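Local atomic coordinates of succinate-semialdehyde dehydrogenase (Synechococcus, PDB entry 3VZ1), a protein that probably catalyses the NAD(P)-dependent oxidation of succinic semialdehyde to succinate, as a member of the aldehyde dehydrogenase family. Residues 53-58 and 96-101; 128-133 and 205-210; 263-268 and 362-367. All coordinates share one frame; numbering follows the deposited sequence.

Interaction 1: residues 53-58 and 96-101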
loop_
_atom_site.group_PDB
_atom_site.type_symbol
_atom_site.label_atom_id
_atom_site.label_comp_id
_atom_site.label_asym_id
_atom_site.label_seq_id
_atom_site.Cartn_x
_atom_site.Cartn_y
_atom_site.Cartn_z
ATOM N N TRP A 53 -10.844 6.994 -25.533
ATOM C CA TRP A 53 -11.817 6.052 -24.996
ATOM C C TRP A 53 -12.449 6.555 -23.669
ATOM O O TRP A 53 -13.660 6.475 -23.485
ATOM C CB TRP A 53 -11.180 4.669 -24.865
ATOM C CG TRP A 53 -10.744 4.035 -26.193
ATOM C CD1 TRP A 53 -11.320 4.213 -27.439
ATOM C CD2 TRP A 53 -9.656 3.122 -26.393
ATOM N NE1 TRP A 53 -10.648 3.462 -28.389
ATOM C CE2 TRP A 53 -9.632 2.783 -27.769
ATOM C CE3 TRP A 53 -8.703 2.550 -25.542
ATOM C CZ2 TRP A 53 -8.683 1.889 -28.314
ATOM C CZ3 TRP A 53 -7.773 1.650 -26.084
ATOM C CH2 TRP A 53 -7.771 1.337 -27.457
ATOM N N LEU A 54 -11.624 7.088 -22.765
ATOM C CA LEU A 54 -12.100 7.735 -21.552
ATOM C C LEU A 54 -12.927 8.974 -21.782
ATOM O O LEU A 54 -13.866 9.213 -21.035
ATOM C CB LEU A 54 -10.940 8.108 -20.634
ATOM C CG LEU A 54 -10.658 7.300 -19.376
ATOM C CD1 LEU A 54 -9.716 8.122 -18.486
ATOM C CD2 LEU A 54 -11.924 6.868 -18.588
ATOM N N GLU A 55 -12.579 9.779 -22.789
ATOM C CA GLU A 55 -13.429 10.934 -23.137
ATOM C C GLU A 55 -14.739 10.497 -23.791
ATOM O O GLU A 55 -15.763 11.124 -23.574
ATOM C CB GLU A 55 -12.672 11.993 -23.958
ATOM C CG GLU A 55 -11.420 12.507 -23.208
ATOM C CD GLU A 55 -10.646 13.639 -23.923
ATOM O OE1 GLU A 55 -10.487 13.580 -25.163
ATOM O OE2 GLU A 55 -10.172 14.577 -23.211
ATOM N N ASN A 56 -14.718 9.410 -24.554
ATOM C CA ASN A 56 -15.954 8.808 -25.044
ATOM C C ASN A 56 -16.863 8.358 -23.910
ATOM O O ASN A 56 -18.068 8.639 -23.936
ATOM C CB ASN A 56 -15.687 7.614 -25.969
ATOM C CG ASN A 56 -15.146 8.014 -27.311
ATOM O OD1 ASN A 56 -15.137 9.205 -27.676
ATOM N ND2 ASN A 56 -14.674 7.014 -28.076
ATOM N N ALA A 57 -16.295 7.676 -22.909
ATOM C CA ALA A 57 -17.078 7.265 -21.740
ATOM C C ALA A 57 -17.691 8.486 -21.037
ATOM O O ALA A 57 -18.860 8.475 -20.690
ATOM C CB ALA A 57 -16.205 6.431 -20.750
ATOM N N ALA A 58 -16.885 9.538 -20.838
ATOM C CA ALA A 58 -17.353 10.798 -20.271
ATOM C C ALA A 58 -18.541 11.342 -21.073
ATOM O O ALA A 58 -19.561 11.653 -20.491
ATOM C CB ALA A 58 -16.217 11.799 -20.226
ATOM N N TYR A 96 -10.855 14.040 -16.017
ATOM C CA TYR A 96 -9.654 14.390 -15.246
ATOM C C TYR A 96 -8.452 13.509 -15.580
ATOM O O TYR A 96 -7.353 13.997 -15.808
ATOM C CB TYR A 96 -9.956 14.324 -13.732
ATOM C CG TYR A 96 -8.754 14.637 -12.851
ATOM C CD1 TYR A 96 -8.381 15.967 -12.571
ATOM C CD2 TYR A 96 -7.995 13.612 -12.309
ATOM C CE1 TYR A 96 -7.266 16.244 -11.770
ATOM C CE2 TYR A 96 -6.880 13.873 -11.507
ATOM C CZ TYR A 96 -6.518 15.182 -11.244
ATOM O OH TYR A 96 -5.420 15.425 -10.440
ATOM N N TYR A 97 -8.653 12.199 -15.588
ATOM C CA TYR A 97 -7.555 11.307 -15.907
ATOM C C TYR A 97 -7.270 11.212 -17.389
ATOM O O TYR A 97 -6.130 10.996 -17.775
ATOM C CB TYR A 97 -7.744 9.920 -15.278
ATOM C CG TYR A 97 -7.496 9.956 -13.795
ATOM C CD1 TYR A 97 -6.212 10.154 -13.308
ATOM C CD2 TYR A 97 -8.537 9.836 -12.886
ATOM C CE1 TYR A 97 -5.974 10.206 -11.956
ATOM C CE2 TYR A 97 -8.289 9.878 -11.518
ATOM C CZ TYR A 97 -7.008 10.075 -11.075
ATOM O OH TYR A 97 -6.719 10.129 -9.737
ATOM N N ALA A 98 -8.285 11.388 -18.227
ATOM C CA ALA A 98 -8.022 11.558 -19.659
ATOM C C ALA A 98 -7.000 12.682 -19.876
ATOM O O ALA A 98 -6.032 12.539 -20.644
ATOM C CB ALA A 98 -9.280 11.888 -20.388
ATOM N N GLU A 99 -7.238 13.801 -19.200
ATOM C CA GLU A 99 -6.455 15.024 -19.417
ATOM C C GLU A 99 -5.094 15.055 -18.721
ATOM O O GLU A 99 -4.176 15.786 -19.174
ATOM C CB GLU A 99 -7.278 16.245 -18.980
ATOM C CG GLU A 99 -8.444 16.557 -19.929
ATOM C CD GLU A 99 -9.400 17.554 -19.338
ATOM O OE1 GLU A 99 -8.967 18.332 -18.463
ATOM O OE2 GLU A 99 -10.581 17.564 -19.738
ATOM N N HIS A 100 -4.986 14.305 -17.615
ATOM C CA HIS A 100 -3.800 14.337 -16.750
ATOM C C HIS A 100 -2.968 13.071 -16.690
ATOM O O HIS A 100 -1.847 13.122 -16.208
ATOM C CB HIS A 100 -4.193 14.677 -15.304
ATOM C CG HIS A 100 -4.772 16.041 -15.162
ATOM N ND1 HIS A 100 -3.992 17.171 -15.075
ATOM C CD2 HIS A 100 -6.060 16.463 -15.135
ATOM C CE1 HIS A 100 -4.775 18.233 -14.992
ATOM N NE2 HIS A 100 -6.031 17.830 -15.021
ATOM N N GLY A 101 -3.541 11.942 -17.110
ATOM C CA GLY A 101 -2.930 10.644 -16.904
ATOM C C GLY A 101 -1.539 10.498 -17.472
ATOM O O GLY A 101 -0.647 9.981 -16.795
HETATM O O HOH W 1 -11.522 15.750 -21.343
#

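Interaction 2: residues 128-133 and 205-210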
loop_
_atom_site.group_PDB
_atom_site.type_symbol
_atom_site.label_atom_id
_atom_site.label_comp_id
_atom_site.label_asym_id
_atom_site.label_seq_id
_atom_site.Cartn_x
_atom_site.Cartn_y
_atom_site.Cartn_z
ATOM N N LEU A 128 -8.418 -6.335 -9.430
ATOM C CA LEU A 128 -9.751 -6.593 -8.898
ATOM C C LEU A 128 -10.247 -5.376 -8.126
ATOM O O LEU A 128 -9.532 -4.873 -7.250
ATOM C CB LEU A 128 -9.751 -7.826 -7.969
ATOM C CG LEU A 128 -10.953 -8.011 -6.992
ATOM C CD1 LEU A 128 -12.324 -8.291 -7.674
ATOM C CD2 LEU A 128 -10.611 -9.109 -5.983
ATOM N N ALA A 129 -11.471 -4.930 -8.442
ATOM C CA ALA A 129 -12.207 -3.926 -7.656
ATOM C C ALA A 129 -13.481 -4.504 -7.066
ATOM O O ALA A 129 -14.322 -5.099 -7.792
ATOM C CB ALA A 129 -12.556 -2.699 -8.528
ATOM N N VAL A 130 -13.628 -4.341 -5.756
ATOM C CA VAL A 130 -14.845 -4.757 -5.028
ATOM C C VAL A 130 -15.504 -3.446 -4.615
ATOM O O VAL A 130 -14.878 -2.620 -3.925
ATOM C CB VAL A 130 -14.518 -5.606 -3.755
ATOM C CG1 VAL A 130 -15.808 -6.001 -3.009
ATOM C CG2 VAL A 130 -13.701 -6.849 -4.114
ATOM N N MET A 131 -16.726 -3.220 -5.075
ATOM C CA MET A 131 -17.355 -1.907 -4.897
ATOM C C MET A 131 -18.693 -2.021 -4.204
ATOM O O MET A 131 -19.310 -3.099 -4.233
ATOM C CB MET A 131 -17.499 -1.194 -6.242
ATOM C CG MET A 131 -16.173 -0.874 -6.920
ATOM S SD MET A 131 -15.413 0.601 -6.206
ATOM C CE MET A 131 -13.696 0.179 -6.331
ATOM N N PRO A 132 -19.150 -0.919 -3.562
ATOM C CA PRO A 132 -20.382 -0.910 -2.760
ATOM C C PRO A 132 -21.581 -0.288 -3.481
ATOM O O PRO A 132 -21.413 0.405 -4.494
ATOM C CB PRO A 132 -19.989 0.000 -1.591
ATOM C CG PRO A 132 -19.095 1.008 -2.208
ATOM C CD PRO A 132 -18.490 0.399 -3.497
ATOM N N TRP A 133 -22.769 -0.488 -2.925
ATOM C CA TRP A 133 -24.014 -0.069 -3.570
ATOM C C TRP A 133 -24.270 1.439 -3.436
ATOM O O TRP A 133 -25.067 1.989 -4.185
ATOM C CB TRP A 133 -25.219 -0.878 -3.020
ATOM C CG TRP A 133 -25.231 -0.898 -1.533
ATOM C CD1 TRP A 133 -24.714 -1.861 -0.734
ATOM C CD2 TRP A 133 -25.741 0.124 -0.657
ATOM N NE1 TRP A 133 -24.886 -1.525 0.584
ATOM C CE2 TRP A 133 -25.504 -0.308 0.663
ATOM C CE3 TRP A 133 -26.364 1.368 -0.863
ATOM C CZ2 TRP A 133 -25.865 0.464 1.786
ATOM C CZ3 TRP A 133 -26.712 2.127 0.229
ATOM C CH2 TRP A 133 -26.470 1.674 1.547
ATOM N N ALA A 205 -5.673 -5.505 -5.720
ATOM C CA ALA A 205 -7.102 -5.304 -5.493
ATOM C C ALA A 205 -7.394 -3.995 -4.756
ATOM O O ALA A 205 -6.607 -3.543 -3.918
ATOM C CB ALA A 205 -7.720 -6.493 -4.738
ATOM N N THR A 206 -8.523 -3.390 -5.095
ATOM C CA THR A 206 -9.061 -2.263 -4.337
ATOM C C THR A 206 -10.458 -2.662 -3.766
ATOM O O THR A 206 -11.221 -3.415 -4.403
ATOM C CB THR A 206 -9.104 -0.961 -5.232
ATOM O OG1 THR A 206 -9.291 0.198 -4.413
ATOM C CG2 THR A 206 -10.235 -1.014 -6.248
ATOM N N LEU A 207 -10.757 -2.225 -2.553
ATOM C CA LEU A 207 -12.110 -2.351 -2.025
ATOM C C LEU A 207 -12.599 -1.045 -1.438
ATOM O O LEU A 207 -11.913 -0.453 -0.605
ATOM C CB LEU A 207 -12.233 -3.536 -1.047
ATOM C CG LEU A 207 -13.439 -3.957 -0.145
ATOM C CD1 LEU A 207 -14.716 -3.213 -0.241
ATOM C CD2 LEU A 207 -13.720 -5.456 -0.166
ATOM N N THR A 208 -13.754 -0.574 -1.948
ATOM C CA THR A 208 -14.597 0.399 -1.245
ATOM C C THR A 208 -15.801 -0.343 -0.643
ATOM O O THR A 208 -16.346 -1.268 -1.262
ATOM C CB THR A 208 -15.019 1.559 -2.166
ATOM O OG1 THR A 208 -13.857 2.111 -2.798
ATOM C CG2 THR A 208 -15.718 2.666 -1.362
ATOM N N GLY A 209 -16.197 0.034 0.576
ATOM C CA GLY A 209 -17.218 -0.691 1.308
ATOM C C GLY A 209 -17.083 -0.642 2.824
ATOM O O GLY A 209 -16.706 0.388 3.383
ATOM N N SER A 210 -17.399 -1.756 3.489
ATOM C CA SER A 210 -17.320 -1.812 4.947
ATOM C C SER A 210 -16.212 -2.746 5.422
ATOM O O SER A 210 -15.661 -3.526 4.629
ATOM C CB SER A 210 -18.674 -2.190 5.555
ATOM O OG SER A 210 -19.648 -1.208 5.197
#

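Interaction 3: residues 263-268 and 362-367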
loop_
_atom_site.group_PDB
_atom_site.type_symbol
_atom_site.label_atom_id
_atom_site.label_comp_id
_atom_site.label_asym_id
_atom_site.label_seq_id
_atom_site.Cartn_x
_atom_site.Cartn_y
_atom_site.Cartn_z
ATOM N N GLN A 263 -26.415 7.647 3.598
ATOM C CA GLN A 263 -25.570 6.481 3.330
ATOM C C GLN A 263 -24.301 6.855 2.609
ATOM O O GLN A 263 -24.078 6.484 1.463
ATOM C CB GLN A 263 -26.342 5.422 2.557
ATOM C CG GLN A 263 -27.690 5.044 3.224
ATOM C CD GLN A 263 -28.686 4.452 2.221
ATOM O OE1 GLN A 263 -28.945 5.052 1.165
ATOM N NE2 GLN A 263 -29.249 3.273 2.545
ATOM N N SER A 264 -23.477 7.617 3.319
ATOM C CA SER A 264 -22.179 8.056 2.843
ATOM C C SER A 264 -21.170 7.847 3.958
ATOM O O SER A 264 -21.457 8.127 5.135
ATOM C CB SER A 264 -22.251 9.532 2.455
ATOM O OG SER A 264 -21.035 9.975 1.876
ATOM N N CYS A 265 -19.992 7.339 3.590
ATOM C CA CYS A 265 -18.871 7.173 4.516
ATOM C C CYS A 265 -18.334 8.493 5.050
ATOM O O CYS A 265 -17.709 8.528 6.122
ATOM C CB CYS A 265 -17.760 6.381 3.832
ATOM S SG CYS A 265 -18.418 4.820 3.147
ATOM N N ILE A 266 -18.559 9.564 4.288
ATOM C CA ILE A 266 -18.180 10.931 4.669
ATOM C C ILE A 266 -19.389 11.811 4.998
ATOM O O ILE A 266 -19.314 13.035 4.877
ATOM C CB ILE A 266 -17.287 11.636 3.611
ATOM C CG1 ILE A 266 -17.923 11.559 2.212
ATOM C CG2 ILE A 266 -15.874 11.030 3.615
ATOM C CD1 ILE A 266 -17.199 12.409 1.157
ATOM N N ALA A 267 -20.482 11.199 5.454
ATOM C CA ALA A 267 -21.569 11.959 6.062
ATOM C C ALA A 267 -21.050 12.621 7.328
ATOM O O ALA A 267 -20.152 12.097 7.975
ATOM C CB ALA A 267 -22.756 11.053 6.414
ATOM N N ALA A 268 -21.652 13.745 7.703
ATOM C CA ALA A 268 -21.489 14.290 9.058
ATOM C C ALA A 268 -22.334 13.392 9.954
ATOM O O ALA A 268 -23.554 13.345 9.806
ATOM C CB ALA A 268 -21.992 15.735 9.112
ATOM N N GLU A 362 -20.959 3.216 13.016
ATOM C CA GLU A 362 -21.328 4.042 11.881
ATOM C C GLU A 362 -22.839 3.942 11.600
ATOM O O GLU A 362 -23.365 2.847 11.416
ATOM C CB GLU A 362 -20.544 3.634 10.636
ATOM C CG GLU A 362 -20.953 4.381 9.378
ATOM C CD GLU A 362 -20.115 3.996 8.150
ATOM O OE1 GLU A 362 -19.798 2.789 7.990
ATOM O OE2 GLU A 362 -19.797 4.901 7.348
ATOM N N LEU A 363 -23.514 5.089 11.584
ATOM C CA LEU A 363 -24.958 5.154 11.294
ATOM C C LEU A 363 -25.160 5.541 9.809
ATOM O O LEU A 363 -24.958 6.691 9.407
ATOM C CB LEU A 363 -25.668 6.123 12.262
ATOM C CG LEU A 363 -25.295 6.033 13.766
ATOM C CD1 LEU A 363 -25.970 7.108 14.575
ATOM C CD2 LEU A 363 -25.645 4.681 14.377
ATOM N N PHE A 364 -25.518 4.546 9.011
ATOM C CA PHE A 364 -25.646 4.662 7.571
ATOM C C PHE A 364 -27.139 4.869 7.300
ATOM O O PHE A 364 -27.835 3.977 6.815
ATOM C CB PHE A 364 -25.132 3.352 6.952
ATOM C CG PHE A 364 -24.170 3.531 5.805
ATOM C CD1 PHE A 364 -22.976 4.239 5.966
ATOM C CD2 PHE A 364 -24.448 2.946 4.566
ATOM C CE1 PHE A 364 -22.094 4.385 4.910
ATOM C CE2 PHE A 364 -23.567 3.080 3.497
ATOM C CZ PHE A 364 -22.383 3.807 3.667
ATOM N N ALA A 365 -27.604 6.075 7.623
ATOM C CA ALA A 365 -29.005 6.474 7.683
ATOM C C ALA A 365 -28.978 7.936 8.161
ATOM O O ALA A 365 -27.954 8.374 8.712
ATOM C CB ALA A 365 -29.759 5.599 8.683
ATOM N N PRO A 366 -30.061 8.715 7.912
ATOM C CA PRO A 366 -30.016 10.149 8.249
ATOM C C PRO A 366 -30.249 10.380 9.743
ATOM O O PRO A 366 -31.296 10.925 10.160
ATOM C CB PRO A 366 -31.145 10.734 7.382
ATOM C CG PRO A 366 -32.143 9.636 7.311
ATOM C CD PRO A 366 -31.366 8.337 7.332
ATOM N N VAL A 367 -29.285 9.917 10.536
ATOM C CA VAL A 367 -29.353 9.926 11.988
ATOM C C VAL A 367 -28.144 10.704 12.544
ATOM O O VAL A 367 -26.976 10.241 12.474
ATOM C CB VAL A 367 -29.373 8.482 12.562
ATOM C CG1 VAL A 367 -29.494 8.487 14.123
ATOM C CG2 VAL A 367 -30.487 7.656 11.909
#

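Interaction 1: residues 53-58 and 96-101
Glu55 and Leu54 of helix 47-63 straddle Ala98 of helix 80-104, where the two helices run nearly antiparallel at 159° with local axes 9.0 Å apart. From its CB, Glu55 sends CG anti to the carbonyl carbon (chi1 -58°), and the chain then continues extended, passing alongside the neighbouring helix. CG rests on Ala98 CB at 3.6 Å. CD slides past the same methyl, and OE2 stays within 4.0 Å of Ala98 CB while also nearing the aliphatic CG of Glu99. The two acidic groups do not touch: Glu55 OE2 and Glu99 OE2 remain 4.6 Å apart, with a water between them that donates to both, 2.6 Å from Glu55 OE2 and equally far from Glu99 OE2. This bridge probably eases the repulsion between like charges at the outer margin of the contact, and Arg51 adds a long, weak ion pair to Glu55. On the inner side, Leu54 CD1 reaches the backbone at Ala98 N, 3.6 Å away, and also brushes Tyr97 CB. Ala145 and Met149 of helix 138-149 pack on Leu54 as well, and the Tyr97 hydroxyl is hydrogen-bonded to Gly441 O. The result is an antiparallel helix pair packed through an alanine, apolar inside and acidic outside, within the helical layer of the aldehyde dehydrogenase fold.

Interaction 2: residues 128-133 and 205-210
Val130 and Leu207 meet at the tight heart of a parallel strand pair, with Val130 CG1 3.6 Å from Leu207 CD2. The strands diverge by only 10°, and their backbones are joined by three bonds: Thr206 N to Leu128 O (2.8 Å), Val130 N to Thr206 O (2.9 Å) and Thr208 N to Val130 O (3.1 Å). The last is the most bent, at 144°, where the pairing nears its end. Leu128, Val130, Ala205 and Leu207 share one face of the sheet, which helices 193-198 and 211-223 cover. Because CG1 of Val130 lies anti to the backbone N (chi1 179°), it is directed at the leucine methyl. On the other face Thr206 CG2 meets both Ala129 CB and Met131 CE, 3.7 Å from each. Phe143 of helix 138-149 packs over Ala129 and Thr206, so this part of the contact is buried on both sides.

Beyond the last bond the packing becomes looser. Met131 bends back toward the sheet at its second and third torsions, bringing SD and CE beside the Thr208 hydroxyl. The ring of Pro132 is held by van der Waals contact, its CD 3.5 Å from Thr208 O and its CB 4.1 Å from Gly209 CA. Gly209 has backbone angles suited to a residue without a side chain, and the chain turns away to the exposed Ser210, at the N-cap position of helix 211-223, although its side chain makes no capping bond. Parallel strands ending together in loops, one of them leading straight into a helix, are characteristic of the Rossmann-type domain in which aldehyde dehydrogenases bind their nucleotide cofactor.

Interaction 3: residues 263-268 and 362-367
A first torsion of -132°, off the staggered positions, turns one face of the Phe364 ring against the backbone of Gln263 and Ser264. Glu362, in contrast, runs fully extended with CG anti to its own N (chi1 175°), which carries the carboxylate up to Cys265. Gln263 CA stands 3.8 Å above the centre of the phenylalanine ring, and Ser264 N lies over the same face nearer the rim. Gln263 CB continues the cover onto Phe364 CD2, 3.7 Å away. Cys265 approaches differently: its SG sits 5.2 Å from the ring centroid and at the ring edge, a sulfur-aromatic contact, with Phe364 CE1 at 4.1 Å. Glu362 OE2 comes within 3.7 Å of Cys265 CA, but its polar partners are the salt-bridged Lys269 and the backbone N of Gly234. Cys265 follows Gln263 and Ser264 in the Gly-Gln-Ser-Cys sequence where aldehyde dehydrogenases carry their nucleophile, consistent with that role here. The ring thus packs against the backbone leading to Cys265 and meets SG at its edge, the Lys269 bond to Ser264 O steadies the loop, and the Glu362 carboxylate, paired with Lys269 and Gly234 N, probably has its charge balanced locally.

Along the chain the three contacts follow in series, interaction 1 closing before interaction 2 opens and interaction 2 before interaction 3. Interaction 1 lies among peripheral helices, its centre about 22 Å from that of interaction 2 and about 31 Å from that of interaction 3, on the opposite side of the chain's centre. Helix 138-149 packs against both interactions 1 and 2. Interactions 2 and 3 belong to different sheets or their loops, with centres about 18 Å apart, yet they touch: Trp133 CH2 lies 3.8 Å from Phe364 CE2. The loop after strand 116-130 thus meets both loops of interaction 3, Trp133 packing on Phe364 and on Gln263, probably where cofactor and aldehyde come together.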